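Local structure of uncharacterized protein (Bacteroides ovatus CL02T12C04, 6PTM) at residues E373-L378 against E412-N417; I393-N398 against S407-E412; S626-V631 against R655-T660; L564-T569 against N581-I586. The protein is an exo-carrageenase of glycoside hydrolase family 42 that probably cleaves sugar units from the ends of carrageenan chains. All coordinates share one frame; numbering follows the deposited sequence.

The four contacts form two touching pairs. Contacts 1 and 2, with centres about 10 Å apart, share helix 411-417 and are probably part of the family's alpha/beta barrel, in which parallel strands alternate with helices. Their cores merge: Phe375 CG lies 3.6 Å from Ile393 CD1, and Leu414 CB 3.7 Å from Ile395 CD1. Contacts 3 and 4, centred about 18 Å apart, belong to the following parallel-sheet domain, where Asp627 OD2 and Thr569 OG1 probably hydrogen-bond at 2.6 Å. Contacts 2 and 4 approach to about 6 Å between nearest atoms without touching. The enzyme is in its apo form, so no bound sugar marks the active site.

Contact 1 of 4, residues E373-L378 against E412-N417; sequences EWFSFL and EALTRN
Phe375 and Leu414 make a small side-by-side helix contact, apolar at one end and bridged by water at the other, between helices 358-385 and 411-417. Leu414 sends one methyl, CD2, obliquely to the Phe375 ring, 4.0 Å from its CD2. A branched leucine suits this place because its two methyls serve different partners: CD2 also meets Ile393, and CD1 meets Ile409. Trp374 CD1 backs one face of the ring, over its centre.

Ser376 and Asn417 face each other farther along. Ser376 OG and Asn417 ND2 are 3.7 Å apart, too far for a direct bond, and a water closes the gap. Asn417 ND2 donates to it at 2.9 Å, and Ser376 OG lies 3.2 Å from the same water. Both side chains lie beside their own backbone N (chi1 -67° and -68°), which turns their polar ends into the space between the helices. Ser376 OG is also bonded to Thr372 O, one turn back. In one of its two modelled conformers Arg416 donates NE to Asn417 OD1 at 3.1 Å, which probably helps keep ND2 turned to the water. A leucine replacing Asn417 would probably leave the water without its amide donor and the two helices without this water-mediated link.

Helix 261-278 packs on Trp374, Phe377 and Leu378, helix 448-460 packs on Glu412 and Thr415, and Ile393 of strand 391-394 meets Phe375.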
# COMPACT_ATOMS: atom_id res chain seq x y z
N GLU A 373 11.00 14.46 -11.19
CA GLU A 373 10.95 15.93 -11.48
C GLU A 373 9.52 16.35 -11.89
O GLU A 373 9.02 17.41 -11.44
CB GLU A 373 12.02 16.29 -12.51
CG GLU A 373 12.11 17.79 -12.79
CD GLU A 373 11.04 18.36 -13.71
OE1 GLU A 373 10.62 17.66 -14.66
OE2 GLU A 373 10.63 19.52 -13.47
N TRP A 374 8.85 15.52 -12.69
CA TRP A 374 7.48 15.82 -13.16
C TRP A 374 6.56 15.96 -11.95
O TRP A 374 5.79 16.93 -11.87
CB TRP A 374 7.06 14.73 -14.15
CG TRP A 374 5.58 14.61 -14.35
CD1 TRP A 374 4.76 13.59 -13.96
CD2 TRP A 374 4.75 15.57 -15.01
NE1 TRP A 374 3.47 13.84 -14.36
CE2 TRP A 374 3.43 15.05 -14.98
CE3 TRP A 374 5.00 16.80 -15.63
CZ2 TRP A 374 2.37 15.73 -15.57
CZ3 TRP A 374 3.94 17.45 -16.23
CH2 TRP A 374 2.65 16.93 -16.17
N PHE A 375 6.62 15.01 -11.02
CA PHE A 375 5.76 15.00 -9.82
C PHE A 375 6.16 16.15 -8.90
O PHE A 375 5.23 16.70 -8.26
CB PHE A 375 5.77 13.62 -9.16
CG PHE A 375 4.92 12.63 -9.91
CD1 PHE A 375 3.57 12.87 -10.09
CD2 PHE A 375 5.48 11.50 -10.48
CE1 PHE A 375 2.80 11.97 -10.80
CE2 PHE A 375 4.70 10.61 -11.19
CZ PHE A 375 3.37 10.86 -11.37
N SER A 376 7.45 16.51 -8.85
CA SER A 376 7.92 17.72 -8.15
C SER A 376 7.29 18.97 -8.77
O SER A 376 6.82 19.83 -7.99
CB SER A 376 9.43 17.82 -8.08
OG SER A 376 9.95 16.78 -7.26
N PHE A 377 7.30 19.09 -10.10
CA PHE A 377 6.64 20.21 -10.83
C PHE A 377 5.16 20.28 -10.42
O PHE A 377 4.72 21.35 -9.99
CB PHE A 377 6.81 20.08 -12.35
CG PHE A 377 5.86 20.91 -13.17
CD1 PHE A 377 6.05 22.28 -13.31
CD2 PHE A 377 4.76 20.33 -13.79
CE1 PHE A 377 5.14 23.06 -14.02
CE2 PHE A 377 3.85 21.10 -14.50
CZ PHE A 377 4.04 22.46 -14.61
N LEU A 378 4.40 19.19 -10.50
CA LEU A 378 2.94 19.24 -10.18
C LEU A 378 2.73 19.73 -8.74
O LEU A 378 1.90 20.62 -8.52
CB LEU A 378 2.30 17.86 -10.38
CG LEU A 378 2.14 17.42 -11.83
CD1 LEU A 378 1.52 16.03 -11.90
CD2 LEU A 378 1.31 18.43 -12.67
N GLU A 412 11.45 5.28 -3.50
CA GLU A 412 12.09 6.04 -2.41
C GLU A 412 11.87 7.54 -2.67
O GLU A 412 11.41 8.23 -1.76
CB GLU A 412 13.59 5.81 -2.35
CG GLU A 412 14.25 6.73 -1.35
CD GLU A 412 15.68 6.36 -0.99
OE1 GLU A 412 16.35 5.85 -1.91
OE2 GLU A 412 16.13 6.58 0.17
N ALA A 413 12.19 8.01 -3.87
CA ALA A 413 12.17 9.46 -4.15
C ALA A 413 10.71 9.93 -4.08
O ALA A 413 10.45 10.96 -3.46
CB ALA A 413 12.83 9.78 -5.47
N LEU A 414 9.77 9.18 -4.65
CA LEU A 414 8.37 9.65 -4.70
C LEU A 414 7.79 9.61 -3.29
O LEU A 414 7.02 10.51 -2.96
CB LEU A 414 7.55 8.83 -5.70
CG LEU A 414 8.04 8.94 -7.14
CD1 LEU A 414 7.15 8.14 -8.08
CD2 LEU A 414 8.09 10.38 -7.61
N THR A 415 8.18 8.62 -2.48
CA THR A 415 7.69 8.52 -1.08
C THR A 415 8.23 9.71 -0.26
O THR A 415 7.42 10.42 0.39
CB THR A 415 8.04 7.18 -0.46
OG1 THR A 415 7.29 6.20 -1.19
CG2 THR A 415 7.70 7.18 1.01
N ARG A 416 9.52 9.99 -0.39
CA ARG A 416 10.19 11.11 0.33
C ARG A 416 9.55 12.44 -0.09
O ARG A 416 9.29 13.27 0.78
CB ARG A 416 11.68 11.06 0.00
CG ARG A 416 12.48 12.26 0.50
CD ARG A 416 13.85 12.27 -0.17
NE ARG A 416 13.69 12.72 -1.53
CZ ARG A 416 14.51 12.41 -2.53
NH1 ARG A 416 15.57 11.67 -2.31
NH2 ARG A 416 14.26 12.87 -3.74
N ASN A 417 9.32 12.60 -1.38
CA ASN A 417 8.78 13.86 -1.97
C ASN A 417 7.31 14.09 -1.63
O ASN A 417 6.82 15.21 -1.88
CB ASN A 417 9.04 13.93 -3.46
CG ASN A 417 10.52 14.08 -3.75
OD1 ASN A 417 11.30 14.21 -2.81
ND2 ASN A 417 10.90 14.01 -5.02
O HOH W 1 8.54 13.99 -6.77

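Contact 2 of 4, residues I393-N398 against S407-E412; sequences IKIMPN and SGIDLE
Ile395 meets Ile409 and Leu411 because its first torsion (chi1 -65°) lays CG1 beside the backbone N and puts CG2 anti to it, facing both partners. Leu411 answers with CG swung to the far side of its own backbone N (chi1 -176°), bringing CD1 forward. Ile395 CG2 thus lies 3.9 Å from Ile409 CG2 and 4.0 Å from Leu411 CD1. The other branch also reaches Leu411, with Ile395 CD1 4.1 Å from that same methyl. Ile395 and Ile409 run alongside each other with their ends pointing opposite ways, and they meet methyl to methyl. Beta-branched isoleucine suits a buried place between two partners, since each branch offers its own surface.

The chain on both sides is shaped by local bonds. Ser407 OG accepts from Ile409 N at 3.1 Å, forming an ST turn, and Gly408 between them has positive phi, easily adopted by glycine. Asp410 turns its side chain from the contact; OD1 takes the N-H of Ala413, as an N-cap should, and OD2 pairs with Lys570. Lys394, centre of an inverse gamma turn, reaches Glu470 and Asn292.

Strand 391-394, a long connection containing short helix 398-401, helix 411-417 and strand 421-423 are consistent with a beta-alpha-beta unit of the family's barrel, whose aliphatic side chains here pack between the strand end and the surrounding helices.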
# COMPACT_ATOMS: atom_id res chain seq x y z
N ILE A 393 0.86 10.08 -4.58
CA ILE A 393 0.76 9.44 -5.91
C ILE A 393 0.20 8.03 -5.71
O ILE A 393 0.66 7.32 -4.77
CB ILE A 393 2.15 9.47 -6.57
CG1 ILE A 393 2.73 10.89 -6.61
CG2 ILE A 393 2.14 8.83 -7.95
CD1 ILE A 393 4.26 10.90 -6.80
N LYS A 394 -0.74 7.61 -6.56
CA LYS A 394 -1.29 6.23 -6.47
C LYS A 394 -0.28 5.27 -7.13
O LYS A 394 -0.50 4.78 -8.26
CB LYS A 394 -2.68 6.15 -7.08
CG LYS A 394 -3.30 4.76 -6.97
CD LYS A 394 -4.55 4.59 -7.77
CE LYS A 394 -5.67 5.50 -7.28
NZ LYS A 394 -6.95 5.23 -8.01
N ILE A 395 0.83 5.04 -6.43
CA ILE A 395 1.95 4.22 -6.95
C ILE A 395 1.58 2.75 -6.79
O ILE A 395 1.13 2.37 -5.71
CB ILE A 395 3.25 4.53 -6.20
CG1 ILE A 395 3.72 5.97 -6.46
CG2 ILE A 395 4.31 3.51 -6.57
CD1 ILE A 395 4.73 6.42 -5.44
N MET A 396 1.83 1.95 -7.83
CA MET A 396 1.67 0.48 -7.73
C MET A 396 2.88 -0.06 -6.99
O MET A 396 3.97 -0.02 -7.52
CB MET A 396 1.61 -0.14 -9.13
CG MET A 396 0.37 0.25 -9.89
SD MET A 396 0.63 0.07 -11.67
CE MET A 396 1.27 -1.61 -11.79
N PRO A 397 2.79 -0.60 -5.76
CA PRO A 397 3.99 -1.00 -5.03
C PRO A 397 4.85 -2.06 -5.73
O PRO A 397 6.01 -2.12 -5.43
CB PRO A 397 3.44 -1.57 -3.73
CG PRO A 397 2.15 -0.82 -3.55
CD PRO A 397 1.58 -0.72 -4.95
N ASN A 398 4.26 -2.89 -6.59
CA ASN A 398 4.99 -3.98 -7.31
C ASN A 398 6.00 -3.35 -8.30
O ASN A 398 6.93 -4.06 -8.68
CB ASN A 398 4.06 -5.07 -7.91
CG ASN A 398 3.16 -4.66 -9.05
OD1 ASN A 398 3.14 -3.52 -9.49
ND2 ASN A 398 2.47 -5.63 -9.63
N SER A 407 9.92 1.56 -15.37
CA SER A 407 8.66 2.34 -15.26
C SER A 407 8.94 3.83 -15.02
O SER A 407 8.00 4.61 -15.15
CB SER A 407 7.80 1.83 -14.13
OG SER A 407 8.49 2.00 -12.90
N GLY A 408 10.14 4.20 -14.57
CA GLY A 408 10.48 5.57 -14.15
C GLY A 408 9.97 5.86 -12.74
O GLY A 408 10.01 7.03 -12.28
N ILE A 409 9.49 4.83 -12.05
CA ILE A 409 8.98 4.94 -10.67
C ILE A 409 10.11 4.60 -9.70
O ILE A 409 10.51 3.40 -9.58
CB ILE A 409 7.74 4.05 -10.48
CG1 ILE A 409 6.63 4.49 -11.43
CG2 ILE A 409 7.30 4.05 -9.03
CD1 ILE A 409 6.24 5.97 -11.36
N ASP A 410 10.53 5.64 -8.98
CA ASP A 410 11.55 5.60 -7.91
C ASP A 410 10.79 5.67 -6.59
O ASP A 410 10.44 6.78 -6.19
CB ASP A 410 12.57 6.72 -8.12
CG ASP A 410 13.70 6.81 -7.09
OD1 ASP A 410 13.58 6.19 -6.00
OD2 ASP A 410 14.67 7.52 -7.38
N LEU A 411 10.44 4.54 -6.00
CA LEU A 411 9.52 4.52 -4.83
C LEU A 411 10.14 5.36 -3.70
O LEU A 411 9.40 6.03 -2.95
CB LEU A 411 9.27 3.07 -4.38
CG LEU A 411 8.27 2.90 -3.24
CD1 LEU A 411 6.97 3.63 -3.53
CD2 LEU A 411 7.97 1.44 -2.97
N GLU A 412 11.45 5.28 -3.50
CA GLU A 412 12.09 6.04 -2.41
C GLU A 412 11.87 7.54 -2.67
O GLU A 412 11.41 8.23 -1.76
CB GLU A 412 13.59 5.81 -2.35
CG GLU A 412 14.25 6.73 -1.35
CD GLU A 412 15.68 6.36 -0.99
OE1 GLU A 412 16.35 5.85 -1.91
OE2 GLU A 412 16.13 6.58 0.17

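Contact 3 of 4, residues S626-V631 against R655-T660; sequences SDIETV and RKIDLT
Ile628 of helix 625-636 makes the main apolar contacts with Ile657 and Leu659 of the loop between strands 640-643 and 667-670. Its CD1, carried outward by an extended second torsion (chi2 170°), meets Ile657 tip to tip, 3.5 Å from CG1 and 3.8 Å from CD1. The other branch turns to Leu659, where the two side chains overlap side by side, running in opposing directions, and Ile628 CG2 lies 3.7 Å from Leu659 CD2. With two branches, isoleucine can meet both loop residues at once. Cutting Ile628 back to an alanine is likely to open a gap facing Ile657 and Leu659, leaving both loop side chains with less to rest on and more room to turn.

A second apolar touch uses the hydrocarbon part of a charged residue. Glu629 crosses Leu659 at about a right angle, its CG 3.6 Å from Leu659 CD2. Glutamate fits this exposed border, since its methylenes pack while the residue as a whole remains exposed.

Hydrogen bonds act within the helix and around the loop instead of between them. Ser626 O accepts twice, from Thr630 N at 3.0 Å and from Thr630 OG1 at 2.8 Å, while a backbone bond joins Ile657 to Lys649. Phe648 and Leu661 also pack on Ile628.

Leu659 O is buried here with no partner in the model, a probable energetic cost. No hydrogen bond or salt bridge joins the two segments, so the loop is held against the helix by shape and hydrophobic burial.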
# COMPACT_ATOMS: atom_id res chain seq x y z
N SER A 626 28.82 6.22 -3.87
CA SER A 626 28.21 6.96 -2.74
C SER A 626 27.44 6.02 -1.79
O SER A 626 27.32 6.33 -0.58
CB SER A 626 27.35 8.10 -3.26
OG SER A 626 26.33 7.63 -4.12
N ASP A 627 26.98 4.87 -2.25
CA ASP A 627 26.37 3.85 -1.35
C ASP A 627 27.45 3.40 -0.37
O ASP A 627 27.21 3.40 0.84
CB ASP A 627 25.83 2.62 -2.09
CG ASP A 627 24.53 2.81 -2.86
OD1 ASP A 627 23.64 3.51 -2.34
OD2 ASP A 627 24.39 2.19 -3.93
N ILE A 628 28.58 2.96 -0.90
CA ILE A 628 29.70 2.38 -0.11
C ILE A 628 30.23 3.44 0.87
O ILE A 628 30.42 3.09 2.04
CB ILE A 628 30.77 1.82 -1.06
CG1 ILE A 628 30.20 0.61 -1.81
CG2 ILE A 628 32.03 1.51 -0.28
CD1 ILE A 628 31.04 0.09 -2.94
N GLU A 629 30.46 4.67 0.39
CA GLU A 629 30.92 5.81 1.22
C GLU A 629 29.92 6.04 2.35
O GLU A 629 30.36 6.29 3.48
CB GLU A 629 31.10 7.09 0.38
CG GLU A 629 32.34 7.06 -0.48
CD GLU A 629 32.41 8.11 -1.58
OE1 GLU A 629 31.41 8.86 -1.78
OE2 GLU A 629 33.46 8.17 -2.25
N THR A 630 28.61 5.98 2.08
CA THR A 630 27.64 6.26 3.15
C THR A 630 27.66 5.07 4.13
O THR A 630 27.58 5.32 5.34
CB THR A 630 26.28 6.63 2.55
OG1 THR A 630 26.49 7.72 1.66
CG2 THR A 630 25.27 7.04 3.59
N VAL A 631 27.78 3.84 3.64
CA VAL A 631 27.77 2.68 4.59
C VAL A 631 29.07 2.75 5.42
O VAL A 631 28.98 2.41 6.60
CB VAL A 631 27.57 1.34 3.86
CG1 VAL A 631 27.87 0.16 4.77
CG2 VAL A 631 26.17 1.26 3.29
N ARG A 655 31.94 -1.70 -13.24
CA ARG A 655 33.40 -1.50 -13.16
C ARG A 655 33.83 -1.91 -11.74
O ARG A 655 33.16 -1.47 -10.76
CB ARG A 655 33.78 -0.05 -13.51
CG ARG A 655 33.41 0.40 -14.91
CD ARG A 655 33.71 1.88 -15.24
NE ARG A 655 33.02 2.86 -14.39
CZ ARG A 655 32.96 4.19 -14.58
NH1 ARG A 655 33.53 4.79 -15.62
NH2 ARG A 655 32.32 4.93 -13.70
N LYS A 656 34.94 -2.67 -11.61
CA LYS A 656 35.48 -3.13 -10.29
C LYS A 656 35.56 -1.89 -9.40
O LYS A 656 36.05 -0.88 -9.86
CB LYS A 656 36.85 -3.82 -10.38
N ILE A 657 35.05 -1.97 -8.19
CA ILE A 657 34.92 -0.79 -7.30
C ILE A 657 36.31 -0.47 -6.70
O ILE A 657 36.99 -1.42 -6.26
CB ILE A 657 33.82 -1.06 -6.26
CG1 ILE A 657 33.22 0.23 -5.72
CG2 ILE A 657 34.29 -2.00 -5.16
CD1 ILE A 657 32.09 0.77 -6.57
N ASP A 658 36.70 0.82 -6.71
CA ASP A 658 38.02 1.34 -6.27
C ASP A 658 38.12 1.17 -4.75
O ASP A 658 39.21 0.89 -4.26
CB ASP A 658 38.19 2.82 -6.66
N LEU A 659 36.99 1.29 -4.06
CA LEU A 659 36.82 1.44 -2.59
C LEU A 659 36.22 0.15 -2.01
O LEU A 659 35.32 -0.42 -2.65
CB LEU A 659 35.86 2.62 -2.41
CG LEU A 659 35.64 3.17 -1.00
CD1 LEU A 659 36.93 3.76 -0.42
CD2 LEU A 659 34.52 4.20 -1.02
N THR A 660 36.66 -0.32 -0.85
CA THR A 660 35.96 -1.41 -0.12
C THR A 660 35.66 -0.92 1.29
O THR A 660 36.34 0.01 1.75
CB THR A 660 36.76 -2.71 -0.14
OG1 THR A 660 37.97 -2.43 0.57
CG2 THR A 660 37.08 -3.20 -1.53

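Contact 4 of 4, residues L564-T569 against N581-I586; sequences LRIFYT and NDVLRI
Ile566, on strand 564-567, buries the most surface here, wedged against Val583 and Ile586 of helix 579-590. Its CG2 lies 3.9 Å from Ile586 CG2, and its CD1 is 4.0 Å from the same methyl and 4.1 Å from the Ile586 backbone C, so the tip also rests near the helix backbone. The two isoleucines lie flank to flank, heading opposite ways.

Val583 comes second in buried area and is more distant, its CG1 4.3 Å from Ile566 CG2. Val583 and Ile586 are three residues apart, which sets them on one face of the helix. In Ile586 CG1 extends away from its own backbone N (chi1 179°), and this puts CG2, the methyl that touches, between N and the carbonyl carbon. Branching at CB places methyls of all three residues directly in the interface.

Off the contact, Arg585 NH1 forms a salt bridge with Asp582 OD1 at 2.8 Å. The carboxylate oxygen lies near the guanidinium plane and is met on its anti side. Lys576 holds Asp582 OD2, and Tyr618 OH bonds Arg585 NH1.

Strand 564-567 runs parallel between strands 597-600 and 614-617, and helices 570-575 and 579-590 lie in the beta-alpha-beta crossover from it to 597-600, whose Phe599 touches Ile566 and Val583. Helix 674-687 meets Ile586 through Met677, while Phe567, pointing away, packs on helix 625-636.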
# COMPACT_ATOMS: atom_id res chain seq x y z
N LEU A 564 16.82 -4.05 12.20
CA LEU A 564 17.60 -4.63 11.10
C LEU A 564 17.13 -3.94 9.83
O LEU A 564 15.87 -3.92 9.56
CB LEU A 564 17.41 -6.15 11.06
CG LEU A 564 17.93 -6.90 12.28
CD1 LEU A 564 17.47 -8.35 12.23
CD2 LEU A 564 19.45 -6.83 12.37
N ARG A 565 18.08 -3.38 9.09
CA ARG A 565 17.81 -2.70 7.80
C ARG A 565 18.49 -3.46 6.67
O ARG A 565 19.72 -3.62 6.70
CB ARG A 565 18.28 -1.25 7.86
CG ARG A 565 17.61 -0.45 8.95
CD ARG A 565 16.10 -0.57 8.97
NE ARG A 565 15.59 0.39 9.94
CZ ARG A 565 15.26 1.65 9.66
NH1 ARG A 565 15.30 2.13 8.43
NH2 ARG A 565 14.79 2.41 10.63
N ILE A 566 17.71 -3.88 5.69
CA ILE A 566 18.24 -4.54 4.48
C ILE A 566 18.69 -3.44 3.55
O ILE A 566 17.82 -2.62 3.20
CB ILE A 566 17.17 -5.43 3.85
CG1 ILE A 566 16.81 -6.57 4.80
CG2 ILE A 566 17.57 -5.95 2.49
CD1 ILE A 566 15.60 -7.30 4.35
N PHE A 567 19.94 -3.46 3.10
CA PHE A 567 20.46 -2.44 2.15
C PHE A 567 19.82 -2.60 0.77
O PHE A 567 19.76 -3.71 0.23
CB PHE A 567 21.97 -2.47 2.01
CG PHE A 567 22.48 -1.19 1.42
CD1 PHE A 567 22.80 -1.11 0.08
CD2 PHE A 567 22.52 -0.04 2.18
CE1 PHE A 567 23.22 0.09 -0.46
CE2 PHE A 567 22.89 1.18 1.63
CZ PHE A 567 23.27 1.23 0.31
N TYR A 568 19.31 -1.49 0.23
CA TYR A 568 18.67 -1.43 -1.10
C TYR A 568 19.40 -0.36 -1.92
O TYR A 568 19.67 0.76 -1.43
CB TYR A 568 17.16 -1.13 -1.04
CG TYR A 568 16.56 -0.94 -2.41
CD1 TYR A 568 16.23 -2.03 -3.19
CD2 TYR A 568 16.39 0.32 -2.98
CE1 TYR A 568 15.76 -1.87 -4.48
CE2 TYR A 568 15.88 0.48 -4.27
CZ TYR A 568 15.60 -0.62 -5.03
OH TYR A 568 15.08 -0.52 -6.30
N THR A 569 19.74 -0.67 -3.16
CA THR A 569 20.27 0.35 -4.10
C THR A 569 19.74 0.09 -5.51
O THR A 569 19.76 -1.06 -5.96
CB THR A 569 21.80 0.41 -4.13
OG1 THR A 569 22.14 1.42 -5.09
CG2 THR A 569 22.45 -0.93 -4.40
N ASN A 581 13.87 -10.65 -6.19
CA ASN A 581 13.82 -12.05 -5.67
C ASN A 581 14.78 -12.15 -4.49
O ASN A 581 14.42 -12.77 -3.48
CB ASN A 581 14.22 -13.11 -6.70
CG ASN A 581 13.26 -13.22 -7.85
OD1 ASN A 581 12.42 -12.38 -8.07
ND2 ASN A 581 13.38 -14.28 -8.61
N ASP A 582 16.00 -11.63 -4.64
CA ASP A 582 17.04 -11.70 -3.59
C ASP A 582 16.61 -10.86 -2.37
O ASP A 582 16.77 -11.28 -1.18
CB ASP A 582 18.39 -11.25 -4.17
CG ASP A 582 18.89 -12.19 -5.26
OD1 ASP A 582 18.59 -13.37 -5.15
OD2 ASP A 582 19.53 -11.70 -6.22
N VAL A 583 16.13 -9.66 -2.62
CA VAL A 583 15.77 -8.77 -1.49
C VAL A 583 14.61 -9.44 -0.72
O VAL A 583 14.68 -9.50 0.50
CB VAL A 583 15.40 -7.36 -1.95
CG1 VAL A 583 14.83 -6.59 -0.79
CG2 VAL A 583 16.59 -6.63 -2.55
N LEU A 584 13.61 -9.98 -1.41
CA LEU A 584 12.51 -10.73 -0.74
C LEU A 584 13.11 -11.90 0.05
O LEU A 584 12.62 -12.15 1.14
CB LEU A 584 11.47 -11.19 -1.77
CG LEU A 584 10.29 -11.99 -1.21
CD1 LEU A 584 9.57 -11.19 -0.13
CD2 LEU A 584 9.31 -12.41 -2.30
N ARG A 585 14.09 -12.63 -0.48
CA ARG A 585 14.57 -13.86 0.19
C ARG A 585 15.11 -13.49 1.58
O ARG A 585 14.74 -14.19 2.56
CB ARG A 585 15.57 -14.62 -0.69
CG ARG A 585 15.87 -16.04 -0.21
CD ARG A 585 16.88 -16.81 -1.08
NE ARG A 585 16.48 -16.68 -2.48
CZ ARG A 585 17.05 -15.88 -3.37
NH1 ARG A 585 18.13 -15.17 -3.08
NH2 ARG A 585 16.52 -15.79 -4.57
N ILE A 586 15.87 -12.39 1.70
CA ILE A 586 16.49 -11.99 2.98
C ILE A 586 15.40 -11.36 3.88
O ILE A 586 15.36 -11.68 5.09
CB ILE A 586 17.74 -11.09 2.81
CG1 ILE A 586 18.32 -10.68 4.17
CG2 ILE A 586 17.49 -9.85 1.97
CD1 ILE A 586 18.61 -11.83 5.15